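Local coordinates for protein superoxide dismutase (Porphyromonas gingivalis, PDB 1UES) that destroys superoxide radicals by dismuting them to oxygen and hydrogen peroxide at a single manganese or iron ion in each subunit of a homodimer, at residues A[24-27]-A[28-32]; A[172-175]-A[176-180]; A[53-56]-A[57-61]. The protein carries 1 engineered substitution. All coordinates share one frame; numbering follows the deposited sequence.

Contact 1 of 3, residues A[24-27]-A[28-32]; sequences VEFH and HGKHL. With MN (manganese (II) ion), chain E.
Phe26 O is gripped by two backbone N-H groups of the next turn, Lys30 N at 2.9 Å and His31 N at 2.8 Å. The two bonds differ: His31 N lies almost straight beyond the carbonyl, with a C=O...N angle of 174°, whereas Lys30 N stands above the carbonyl plane. His31 N with Phe26 O, and Leu32 N with His27 O, are i to i+5 bonds, the mark of a pi-type turn, here set into helix 21-42 of the alpha-hairpin domain of the iron/manganese superoxide dismutases. Two residues earlier Val24 O likewise takes two N-H groups, from His28 and from Gly29, the latter in the carbonyl plane and also i to i+5. The wide turn lies beside the metal site. His27 CG is anti to the backbone N (chi1 -160°), which carries the imidazole off the helix so that NE2 binds the manganese ion at 2.2 Å; His74, Asp157, His161 and a water complete the site. His31 CB sits at the edge of the His27 ring, near its plane, 4.4 Å from CD2. The His31 ring in turn stacks on His161 and is hydrogen-bonded through NE2 to Tyr164 of the second subunit, so this one turn joins a metal ligand to the dimer interface. His28 NE2 is hydrogen-bonded to Ile6 O. Lys30 passes obliquely by the Phe26 ring, its CG 4.1 Å from Phe26 CD1; Phe26 packs on Gln168 and Lys30 on Asn169 of the second subunit. Lys30 is bent at chi2 and chi4, and its ammonium ends near a water that donates to Glu25 O at 2.8 Å and accepts only a weak bond from Lys30 NZ.

Contact 2 of 3, residues A[172-175]-A[176-180]; sequences ADHL and KDLWS
The His174 imidazole has one face laid against Leu178: CG stands 4.0 Å from the ring centroid and 22° off the normal, a CH-pi contact displaced toward the rim of the ring. Both methyls of the leucine reach the same nitrogen, CD1 and CD2 each 3.7 Å from His174 NE2. A chi1 of 171° turns the imidazole away from its backbone N to the carbonyl side, where Leu178 meets it. The ring also meets Tyr167 edge-to-face and comes up against the ring of Tyr163. The Trp179 indole approaches Leu175 O obliquely through CD1, at 3.2 Å; its NE1 is hydrogen-bonded to Asn112 OD1, and Phe156 meets the indole edge-to-face. Leu175 and Leu178 line the buried side of helix 171-178 in the C-terminal domain, both resting on Phe156 of strand 151-157, and cross each other, CD2 of Leu175 being 3.9 Å from CD1 of Leu178. The polar contacts centre on Asp173 O, which takes a hydrogen bond from Asp177 N and a second from Lys176 NZ at 2.9 Å, the two donors arriving from opposite faces of its plane. To get there the lysine folds back alongside Asp173, its CG set between backbone N and carbonyl carbon (chi1 87°) and its chain bent at chi2 and chi4. The ammonium also forms a salt bridge with Asp177 OD2, at 3.3 Å from NZ, and that carboxylate oxygen is hydrogen-bonded to Tyr167 as well. Asp173 OD2 pairs instead with Arg170. At the far end Ser180 N and OG both bind Asp177 O, OG at 2.8 Å in the carbonyl plane.

Contact 3 of 3, residues A[53-56]-A[57-61]; sequences LNTI and VQKSE
Residues 53-59 form a short helix whose i to i+4 bonds run from Val57 N to Leu53 O at 3.0 Å through to Ser60 N on Ile56 O, and Ser60 is the first residue to leave helical backbone angles. At this exit the Ser60 hydroxyl folds back: OG, placed between its own N and carbonyl carbon by chi1 of 74°, donates to Ile56 O at 2.7 Å. The carbonyl is thus held twice by one residue, the backbone N at 2.8 Å from Ile56 O and the hydroxyl reaching that oxygen from the opposite face of its plane, 38° out of it, with a weak third bond from Lys59 N. Ser60 OG also lies 3.6 Å from Ile56 CG2. Within the alpha-hairpin domain this helix packs on helix 62-79, with Leu53 against Thr71 and Asn75, and Ile56 against Ala68. Further apolar cover comes from Phe48, which both Ile56 and Ser60 touch, while Leu53 CD1 meets Val57 CG2 at 4.3 Å. On the side turned to solvent Thr55 and Lys59 run alongside, pointing the same way. The methyl CG2 of Thr55, anti to the backbone N, presses on the lysine chain at CD, 3.4 Å away and tighter than usual van der Waals contact. The hydroxyl OG1 of the threonine, on the other branch, is hydrogen-bonded to Asp52 OD2.

From the N terminus the chain meets contact 1 in helix 21-42, then contact 3 in the next helix, 53-59, and much later contact 2 in helix 171-178. Each lies within one continuous stretch and closes only a helical turn, so the three follow in series, none nesting or crossing. Contacts 1 and 3 both belong to the alpha-hairpin domain and both reach helix 62-79, through Leu32 and through Leu53 and Ile56; their centres are 22 Å apart. Contact 2 serves the C-terminal domain, tying its helix to strand 151-157 and helix 104-116. It lies across the chain's centre from contact 3, their centres about 30 Å apart.

Contact 1 of 3, residues A[24-27]-A[28-32]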
loop_
_atom_site.group_PDB
_atom_site.type_symbol
_atom_site.label_atom_id
_atom_site.label_comp_id
_atom_site.label_asym_id
_atom_site.label_seq_id
_atom_site.Cartn_x
_atom_site.Cartn_y
_atom_site.Cartn_z
ATOM N N VAL A 24 2.593 -17.141 -0.228
ATOM C CA VAL A 24 3.067 -17.422 -1.587
ATOM C C VAL A 24 1.851 -17.648 -2.517
ATOM O O VAL A 24 1.801 -17.123 -3.647
ATOM C CB VAL A 24 3.992 -18.675 -1.618
ATOM C CG1 VAL A 24 4.280 -19.074 -3.052
ATOM C CG2 VAL A 24 5.283 -18.392 -0.863
ATOM N N GLU A 25 0.857 -18.403 -2.047
ATOM C CA GLU A 25 -0.337 -18.652 -2.862
ATOM C C GLU A 25 -1.029 -17.339 -3.326
ATOM O O GLU A 25 -1.422 -17.208 -4.492
ATOM C CB GLU A 25 -1.318 -19.565 -2.088
ATOM C CG GLU A 25 -2.770 -19.379 -2.482
ATOM C CD GLU A 25 -3.679 -20.478 -1.966
ATOM O OE1 GLU A 25 -4.889 -20.485 -2.333
ATOM O OE2 GLU A 25 -3.182 -21.334 -1.189
ATOM N N PHE A 26 -1.178 -16.349 -2.446
ATOM C CA PHE A 26 -1.803 -15.110 -2.868
ATOM C C PHE A 26 -0.820 -14.138 -3.538
ATOM O O PHE A 26 -1.128 -13.520 -4.561
ATOM C CB PHE A 26 -2.467 -14.419 -1.656
ATOM C CG PHE A 26 -3.687 -15.129 -1.192
ATOM C CD1 PHE A 26 -4.879 -14.967 -1.894
ATOM C CD2 PHE A 26 -3.638 -16.013 -0.127
ATOM C CE1 PHE A 26 -6.027 -15.686 -1.553
ATOM C CE2 PHE A 26 -4.773 -16.750 0.237
ATOM C CZ PHE A 26 -5.978 -16.589 -0.482
ATOM N N HIS A 27 0.362 -14.008 -2.950
ATOM C CA HIS A 27 1.348 -13.050 -3.459
ATOM C C HIS A 27 1.797 -13.413 -4.870
ATOM O O HIS A 27 1.739 -12.580 -5.789
ATOM C CB HIS A 27 2.549 -12.990 -2.485
ATOM C CG HIS A 27 3.367 -11.751 -2.635
ATOM N ND1 HIS A 27 4.433 -11.449 -1.816
ATOM C CD2 HIS A 27 3.235 -10.712 -3.486
ATOM C CE1 HIS A 27 4.924 -10.271 -2.154
ATOM N NE2 HIS A 27 4.204 -9.803 -3.155
ATOM N N HIS A 28 2.275 -14.639 -5.022
ATOM C CA HIS A 28 2.710 -15.109 -6.325
ATOM C C HIS A 28 1.527 -15.557 -7.181
ATOM O O HIS A 28 1.375 -15.116 -8.318
ATOM C CB HIS A 28 3.719 -16.259 -6.170
ATOM C CG HIS A 28 4.051 -16.940 -7.455
ATOM N ND1 HIS A 28 3.343 -18.027 -7.918
ATOM C CD2 HIS A 28 4.956 -16.640 -8.421
ATOM C CE1 HIS A 28 3.790 -18.363 -9.118
ATOM N NE2 HIS A 28 4.767 -17.534 -9.444
ATOM N N GLY A 29 0.675 -16.425 -6.638
ATOM C CA GLY A 29 -0.440 -16.921 -7.426
ATOM C C GLY A 29 -1.541 -15.955 -7.841
ATOM O O GLY A 29 -2.196 -16.178 -8.863
ATOM N N LYS A 30 -1.782 -14.908 -7.060
ATOM C CA LYS A 30 -2.849 -13.972 -7.388
ATOM C C LYS A 30 -2.352 -12.574 -7.743
ATOM O O LYS A 30 -2.684 -12.060 -8.809
ATOM C CB LYS A 30 -3.846 -13.896 -6.230
ATOM C CG LYS A 30 -4.525 -15.243 -5.971
ATOM C CD LYS A 30 -5.361 -15.638 -7.188
ATOM C CE LYS A 30 -6.298 -16.830 -6.892
ATOM N NZ LYS A 30 -5.766 -18.066 -7.522
ATOM N N HIS A 31 -1.578 -11.944 -6.856
ATOM C CA HIS A 31 -1.072 -10.603 -7.168
ATOM C C HIS A 31 -0.198 -10.558 -8.395
ATOM O O HIS A 31 -0.414 -9.722 -9.294
ATOM C CB HIS A 31 -0.264 -10.043 -6.006
ATOM C CG HIS A 31 -1.097 -9.665 -4.831
ATOM N ND1 HIS A 31 -1.611 -8.404 -4.652
ATOM C CD2 HIS A 31 -1.486 -10.390 -3.754
ATOM C CE1 HIS A 31 -2.276 -8.363 -3.513
ATOM N NE2 HIS A 31 -2.222 -9.553 -2.951
ATOM N N LEU A 32 0.831 -11.403 -8.432
ATOM C CA LEU A 32 1.706 -11.385 -9.594
ATOM C C LEU A 32 0.967 -11.792 -10.867
ATOM O O LEU A 32 1.167 -11.203 -11.922
ATOM C CB LEU A 32 2.940 -12.246 -9.361
ATOM C CG LEU A 32 4.011 -12.273 -10.464
ATOM C CD1 LEU A 32 4.417 -10.836 -10.882
ATOM C CD2 LEU A 32 5.234 -13.005 -9.931
HETATM MN MN MN E . 4.243 -7.705 -3.775
HETATM O O HOH W 1 -3.034 -19.106 -5.823
HETATM O O HOH W 2 4.510 -5.537 -4.271
#

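Contact 2 of 3, residues A[172-175]-A[176-180]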
loop_
_atom_site.group_PDB
_atom_site.type_symbol
_atom_site.label_atom_id
_atom_site.label_comp_id
_atom_site.label_asym_id
_atom_site.label_seq_id
_atom_site.Cartn_x
_atom_site.Cartn_y
_atom_site.Cartn_z
ATOM N N ALA A 172 8.664 -4.122 10.394
ATOM C CA ALA A 172 10.058 -4.274 10.810
ATOM C C ALA A 172 10.433 -5.707 11.142
ATOM O O ALA A 172 11.519 -6.168 10.768
ATOM C CB ALA A 172 10.344 -3.365 12.028
ATOM N N ASP A 173 9.551 -6.420 11.841
ATOM C CA ASP A 173 9.827 -7.804 12.204
ATOM C C ASP A 173 9.918 -8.666 10.939
ATOM O O ASP A 173 10.733 -9.579 10.875
ATOM C CB ASP A 173 8.756 -8.365 13.159
ATOM C CG ASP A 173 8.828 -7.730 14.559
ATOM O OD1 ASP A 173 9.843 -7.045 14.869
ATOM O OD2 ASP A 173 7.853 -7.899 15.335
ATOM N N HIS A 174 9.090 -8.365 9.932
ATOM C CA HIS A 174 9.135 -9.122 8.689
ATOM C C HIS A 174 10.468 -8.901 8.002
ATOM O O HIS A 174 11.070 -9.845 7.507
ATOM C CB HIS A 174 8.025 -8.676 7.744
ATOM C CG HIS A 174 8.137 -9.250 6.362
ATOM N ND1 HIS A 174 7.883 -10.570 6.076
ATOM C CD2 HIS A 174 8.379 -8.642 5.174
ATOM C CE1 HIS A 174 7.960 -10.756 4.767
ATOM N NE2 HIS A 174 8.262 -9.600 4.202
ATOM N N LEU A 175 10.912 -7.649 7.956
ATOM C CA LEU A 175 12.174 -7.338 7.301
ATOM C C LEU A 175 13.318 -8.043 7.983
ATOM O O LEU A 175 14.221 -8.585 7.318
ATOM C CB LEU A 175 12.412 -5.832 7.291
ATOM C CG LEU A 175 11.334 -5.030 6.526
ATOM C CD1 LEU A 175 11.816 -3.598 6.343
ATOM C CD2 LEU A 175 11.036 -5.663 5.154
ATOM N N LYS A 176 13.281 -8.062 9.311
ATOM C CA LYS A 176 14.372 -8.729 10.020
ATOM C C LYS A 176 14.422 -10.224 9.663
ATOM O O LYS A 176 15.519 -10.796 9.541
ATOM C CB LYS A 176 14.262 -8.464 11.537
ATOM C CG LYS A 176 13.405 -9.416 12.308
ATOM C CD LYS A 176 12.667 -8.699 13.451
ATOM C CE LYS A 176 11.806 -9.670 14.235
ATOM N NZ LYS A 176 11.423 -10.813 13.373
ATOM N N ASP A 177 13.264 -10.847 9.441
ATOM C CA ASP A 177 13.202 -12.249 9.088
ATOM C C ASP A 177 13.561 -12.518 7.632
ATOM O O ASP A 177 13.958 -13.614 7.304
ATOM C CB ASP A 177 11.799 -12.837 9.330
ATOM C CG ASP A 177 11.521 -13.133 10.799
ATOM O OD1 ASP A 177 12.485 -13.414 11.555
ATOM O OD2 ASP A 177 10.333 -13.084 11.189
ATOM N N LEU A 178 13.432 -11.530 6.751
ATOM C CA LEU A 178 13.726 -11.794 5.354
ATOM C C LEU A 178 15.160 -12.198 5.159
ATOM O O LEU A 178 15.480 -12.952 4.248
ATOM C CB LEU A 178 13.414 -10.565 4.504
ATOM C CG LEU A 178 11.947 -10.337 4.168
ATOM C CD1 LEU A 178 11.858 -9.000 3.386
ATOM C CD2 LEU A 178 11.366 -11.510 3.362
ATOM N N TRP A 179 16.040 -11.688 6.012
ATOM C CA TRP A 179 17.452 -12.036 5.847
ATOM C C TRP A 179 17.731 -13.528 5.904
ATOM O O TRP A 179 18.670 -14.029 5.253
ATOM C CB TRP A 179 18.288 -11.294 6.882
ATOM C CG TRP A 179 18.129 -9.837 6.813
ATOM C CD1 TRP A 179 17.405 -9.044 7.672
ATOM C CD2 TRP A 179 18.670 -8.955 5.816
ATOM N NE1 TRP A 179 17.468 -7.733 7.263
ATOM C CE2 TRP A 179 18.232 -7.649 6.132
ATOM C CE3 TRP A 179 19.483 -9.146 4.680
ATOM C CZ2 TRP A 179 18.574 -6.530 5.362
ATOM C CZ3 TRP A 179 19.824 -8.010 3.907
ATOM C CH2 TRP A 179 19.366 -6.734 4.258
ATOM N N SER A 180 16.904 -14.255 6.651
ATOM C CA SER A 180 17.070 -15.683 6.799
ATOM C C SER A 180 16.771 -16.483 5.526
ATOM O O SER A 180 17.171 -17.640 5.427
ATOM C CB SER A 180 16.212 -16.197 7.964
ATOM O OG SER A 180 14.822 -16.239 7.640
#

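Contact 3 of 3, residues A[53-56]-A[57-61]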
loop_
_atom_site.group_PDB
_atom_site.type_symbol
_atom_site.label_atom_id
_atom_site.label_comp_id
_atom_site.label_asym_id
_atom_site.label_seq_id
_atom_site.Cartn_x
_atom_site.Cartn_y
_atom_site.Cartn_z
ATOM N N LEU A 53 10.525 -7.202 -20.976
ATOM C CA LEU A 53 10.103 -6.555 -19.743
ATOM C C LEU A 53 11.028 -5.438 -19.300
ATOM O O LEU A 53 10.595 -4.359 -18.939
ATOM C CB LEU A 53 9.964 -7.612 -18.650
ATOM C CG LEU A 53 9.398 -7.141 -17.306
ATOM C CD1 LEU A 53 8.054 -6.477 -17.496
ATOM C CD2 LEU A 53 9.294 -8.373 -16.369
ATOM N N ASN A 54 12.322 -5.696 -19.328
ATOM C CA ASN A 54 13.270 -4.680 -18.930
ATOM C C ASN A 54 13.119 -3.364 -19.704
ATOM O O ASN A 54 13.221 -2.272 -19.137
ATOM C CB ASN A 54 14.664 -5.238 -19.117
ATOM C CG ASN A 54 15.568 -4.872 -17.998
ATOM O OD1 ASN A 54 16.510 -4.108 -18.182
ATOM N ND2 ASN A 54 15.292 -5.408 -16.818
ATOM N N THR A 55 12.872 -3.465 -21.008
ATOM C CA THR A 55 12.696 -2.271 -21.842
ATOM C C THR A 55 11.434 -1.530 -21.415
ATOM O O THR A 55 11.409 -0.314 -21.310
ATOM C CB THR A 55 12.577 -2.665 -23.333
ATOM O OG1 THR A 55 13.819 -3.226 -23.771
ATOM C CG2 THR A 55 12.228 -1.460 -24.204
ATOM N N ILE A 56 10.366 -2.271 -21.154
ATOM C CA ILE A 56 9.145 -1.604 -20.743
ATOM C C ILE A 56 9.320 -0.874 -19.409
ATOM O O ILE A 56 8.780 0.210 -19.224
ATOM C CB ILE A 56 7.974 -2.609 -20.632
ATOM C CG1 ILE A 56 7.779 -3.319 -21.973
ATOM C CG2 ILE A 56 6.710 -1.878 -20.222
ATOM C CD1 ILE A 56 6.829 -4.532 -21.892
ATOM N N VAL A 57 10.056 -1.468 -18.471
ATOM C CA VAL A 57 10.243 -0.809 -17.187
ATOM C C VAL A 57 11.123 0.438 -17.323
ATOM O O VAL A 57 10.918 1.410 -16.614
ATOM C CB VAL A 57 10.869 -1.762 -16.118
ATOM C CG1 VAL A 57 11.063 -1.003 -14.790
ATOM C CG2 VAL A 57 9.952 -2.981 -15.885
ATOM N N GLN A 58 12.094 0.398 -18.225
ATOM C CA GLN A 58 12.970 1.559 -18.428
ATOM C C GLN A 58 12.300 2.713 -19.153
ATOM O O GLN A 58 12.676 3.875 -18.957
ATOM C CB GLN A 58 14.211 1.196 -19.245
ATOM C CG GLN A 58 14.943 -0.046 -18.844
ATOM C CD GLN A 58 16.072 -0.381 -19.793
ATOM O OE1 GLN A 58 17.210 -0.581 -19.366
ATOM N NE2 GLN A 58 15.766 -0.464 -21.086
ATOM N N LYS A 59 11.294 2.418 -19.972
ATOM C CA LYS A 59 10.671 3.469 -20.778
ATOM C C LYS A 59 9.212 3.834 -20.561
ATOM O O LYS A 59 8.801 4.958 -20.856
ATOM C CB LYS A 59 10.814 3.132 -22.269
ATOM C CG LYS A 59 12.150 2.534 -22.725
ATOM C CD LYS A 59 11.990 1.928 -24.133
ATOM C CE LYS A 59 12.983 2.502 -25.121
ATOM N NZ LYS A 59 14.065 1.521 -25.447
ATOM N N SER A 60 8.406 2.898 -20.090
ATOM C CA SER A 60 6.997 3.190 -19.935
ATOM C C SER A 60 6.609 4.096 -18.789
ATOM O O SER A 60 7.424 4.431 -17.927
ATOM C CB SER A 60 6.207 1.885 -19.838
ATOM O OG SER A 60 6.397 1.273 -18.578
ATOM N N GLU A 61 5.336 4.476 -18.790
ATOM C CA GLU A 61 4.764 5.331 -17.758
ATOM C C GLU A 61 3.339 4.881 -17.432
ATOM O O GLU A 61 2.842 3.903 -18.000
ATOM C CB GLU A 61 4.753 6.793 -18.238
ATOM C CG GLU A 61 5.434 7.739 -17.252
ATOM C CD GLU A 61 6.697 8.373 -17.806
ATOM O OE1 GLU A 61 7.803 7.779 -17.673
ATOM O OE2 GLU A 61 6.589 9.488 -18.373
#